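PDB 3TT2: GCN5-related N-acetyltransferase from Sphaerobacter thermophilus, which probably transfers an acyl group, perhaps acetyl from acetyl-coenzyme A as in other GCN5-related N-acetyltransferases. Local coordinates for residues L182-T187 against R208-T213. Residues are numbered along the deposited sequence; the frame is centred on the assembly and turned at random.
Sequences LDERAT and RWLSMT
W209 reaches from helix 206-213 to the start of helix 184-194, and the benzene half of its indole does the touching. CZ2 of W209 lies 3.9 Å from CG2 of T187, and the two side chains cross at about a right angle. CZ3 of W209 comes to 3.5 Å from the backbone oxygen O of E184, and CH2, between CZ2 and CZ3, lies near both partners, so the ring meets both a methyl and a carbonyl, each obliquely. With CG anti to the backbone N (chi1 179°), the indole extends outward from its own helix into this position. Behind it, T213 OG1 sits 4.0 Å above the ring plane, over its centre. That hydroxyl is held by a 2.6 Å bond from T213 OG1 to W209 O and by a second hydrogen bond with R217 NE. The amide of T213 approaches W209 O from the opposite face of the carbonyl plane. Both helices belong to the second of two GNAT-type regions in the chain, where the side chains of T187 and T213 also touch strand 223-228. In T187 the methyl is anti to the backbone N, while OG1 turns back to D183 O at 2.9 Å, rising 38° out of the carbonyl plane. A serine in place of T187 would keep the hydroxyl but remove CG2, and would probably open a gap beside CZ2 and CH2 of W209. A second, looser contact brings E184 CG to 4.2 Å from L210 CD2, whereas the carboxylate bends away to accept a hydrogen bond from G181 N through OE1.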
loop_
_atom_site.group_PDB
_atom_site.type_symbol
_atom_site.label_atom_id
_atom_site.label_comp_id
_atom_site.label_asym_id
_atom_site.label_seq_id
_atom_site.Cartn_x
_atom_site.Cartn_y
_atom_site.Cartn_z
ATOM N N LEU A 182 -1.094 -6.796 -27.241
ATOM C CA LEU A 182 -0.152 -5.953 -27.949
ATOM C C LEU A 182 0.810 -5.339 -26.957
ATOM O O LEU A 182 2.019 -5.585 -26.986
ATOM C CB LEU A 182 -0.891 -4.824 -28.654
ATOM C CG LEU A 182 -1.245 -5.024 -30.116
ATOM C CD1 LEU A 182 -1.935 -3.793 -30.620
ATOM C CD2 LEU A 182 0.011 -5.280 -30.911
ATOM N N ASP A 183 0.254 -4.519 -26.078
ATOM C CA ASP A 183 1.060 -3.631 -25.263
ATOM C C ASP A 183 1.677 -4.235 -24.004
ATOM O O ASP A 183 2.364 -3.536 -23.265
ATOM C CB ASP A 183 0.259 -2.363 -24.952
ATOM C CG ASP A 183 -0.077 -1.563 -26.213
ATOM O OD1 ASP A 183 0.516 -1.841 -27.280
ATOM O OD2 ASP A 183 -0.920 -0.646 -26.143
ATOM N N GLU A 184 1.441 -5.522 -23.762
ATOM C CA GLU A 184 1.939 -6.181 -22.546
ATOM C C GLU A 184 3.432 -5.968 -22.252
ATOM O O GLU A 184 3.786 -5.353 -21.251
ATOM C CB GLU A 184 1.613 -7.677 -22.554
ATOM C CG GLU A 184 0.277 -8.040 -21.947
ATOM C CD GLU A 184 -0.874 -7.956 -22.932
ATOM O OE1 GLU A 184 -0.636 -7.774 -24.141
ATOM O OE2 GLU A 184 -2.033 -8.078 -22.492
ATOM N N ARG A 185 4.301 -6.480 -23.114
ATOM C CA ARG A 185 5.731 -6.459 -22.828
ATOM C C ARG A 185 6.254 -5.035 -22.765
ATOM O O ARG A 185 7.047 -4.707 -21.896
ATOM C CB ARG A 185 6.509 -7.261 -23.877
ATOM C CG ARG A 185 8.041 -7.276 -23.699
ATOM C CD ARG A 185 8.560 -8.619 -23.134
ATOM N NE ARG A 185 10.003 -8.605 -22.863
ATOM C CZ ARG A 185 10.555 -8.291 -21.690
ATOM N NH1 ARG A 185 9.789 -7.965 -20.661
ATOM N NH2 ARG A 185 11.876 -8.306 -21.539
ATOM N N ALA A 186 5.786 -4.197 -23.684
ATOM C CA ALA A 186 6.273 -2.829 -23.812
ATOM C C ALA A 186 5.934 -1.997 -22.591
ATOM O O ALA A 186 6.718 -1.148 -22.180
ATOM C CB ALA A 186 5.690 -2.193 -25.040
ATOM N N THR A 187 4.753 -2.242 -22.033
ATOM C CA THR A 187 4.257 -1.528 -20.867
ATOM C C THR A 187 5.047 -1.941 -19.654
ATOM O O THR A 187 5.456 -1.120 -18.841
ATOM C CB THR A 187 2.802 -1.889 -20.592
ATOM O OG1 THR A 187 1.962 -1.205 -21.524
ATOM C CG2 THR A 187 2.412 -1.486 -19.199
ATOM N N ARG A 208 6.141 -12.573 -13.467
ATOM C CA ARG A 208 5.606 -12.130 -12.181
ATOM C C ARG A 208 4.632 -10.982 -12.384
ATOM O O ARG A 208 3.526 -10.981 -11.841
ATOM C CB ARG A 208 6.734 -11.674 -11.252
ATOM C CG ARG A 208 7.390 -12.780 -10.433
ATOM C CD ARG A 208 8.746 -12.335 -9.885
ATOM N NE ARG A 208 9.303 -13.279 -8.917
ATOM C CZ ARG A 208 9.966 -14.386 -9.239
ATOM N NH1 ARG A 208 10.154 -14.704 -10.512
ATOM N NH2 ARG A 208 10.436 -15.180 -8.285
ATOM N N TRP A 209 5.052 -10.003 -13.174
ATOM C CA TRP A 209 4.224 -8.850 -13.455
ATOM C C TRP A 209 2.929 -9.260 -14.142
ATOM O O TRP A 209 1.857 -8.764 -13.803
ATOM C CB TRP A 209 4.998 -7.864 -14.304
ATOM C CG TRP A 209 4.224 -6.648 -14.667
ATOM C CD1 TRP A 209 4.020 -5.546 -13.896
ATOM C CD2 TRP A 209 3.560 -6.402 -15.906
ATOM N NE1 TRP A 209 3.261 -4.630 -14.578
ATOM C CE2 TRP A 209 2.964 -5.135 -15.816
ATOM C CE3 TRP A 209 3.407 -7.135 -17.086
ATOM C CZ2 TRP A 209 2.232 -4.583 -16.859
ATOM C CZ3 TRP A 209 2.676 -6.583 -18.119
ATOM C CH2 TRP A 209 2.103 -5.324 -18.003
ATOM N N LEU A 210 3.028 -10.184 -15.092
ATOM C CA LEU A 210 1.853 -10.722 -15.778
ATOM C C LEU A 210 0.822 -11.327 -14.839
ATOM O O LEU A 210 -0.372 -11.136 -15.020
ATOM C CB LEU A 210 2.260 -11.787 -16.790
ATOM C CG LEU A 210 2.795 -11.310 -18.136
ATOM C CD1 LEU A 210 2.812 -12.468 -19.115
ATOM C CD2 LEU A 210 1.967 -10.146 -18.675
ATOM N N SER A 211 1.280 -12.077 -13.846
ATOM C CA SER A 211 0.360 -12.772 -12.963
ATOM C C SER A 211 -0.241 -11.819 -11.949
ATOM O O SER A 211 -1.354 -12.033 -11.470
ATOM C CB SER A 211 1.074 -13.903 -12.246
ATOM O OG SER A 211 1.719 -14.745 -13.182
HETATM N N MSE A 212 0.493 -10.762 -11.620
HETATM C CA MSE A 212 0.004 -9.794 -10.650
HETATM C C MSE A 212 -1.045 -8.893 -11.264
HETATM O O MSE A 212 -1.943 -8.398 -10.582
HETATM C CB MSE A 212 1.144 -8.932 -10.135
HETATM C CG MSE A 212 1.980 -9.567 -9.062
HETATM SE SE MSE A 212 3.215 -8.271 -8.306
HETATM C CE MSE A 212 4.350 -7.945 -9.857
ATOM N N THR A 213 -0.905 -8.640 -12.553
ATOM C CA THR A 213 -1.812 -7.735 -13.219
ATOM C C THR A 213 -2.946 -8.408 -13.980
ATOM O O THR A 213 -3.779 -7.715 -14.558
ATOM C CB THR A 213 -1.051 -6.831 -14.157
ATOM O OG1 THR A 213 -0.166 -7.640 -14.937
ATOM C CG2 THR A 213 -0.249 -5.813 -13.358
#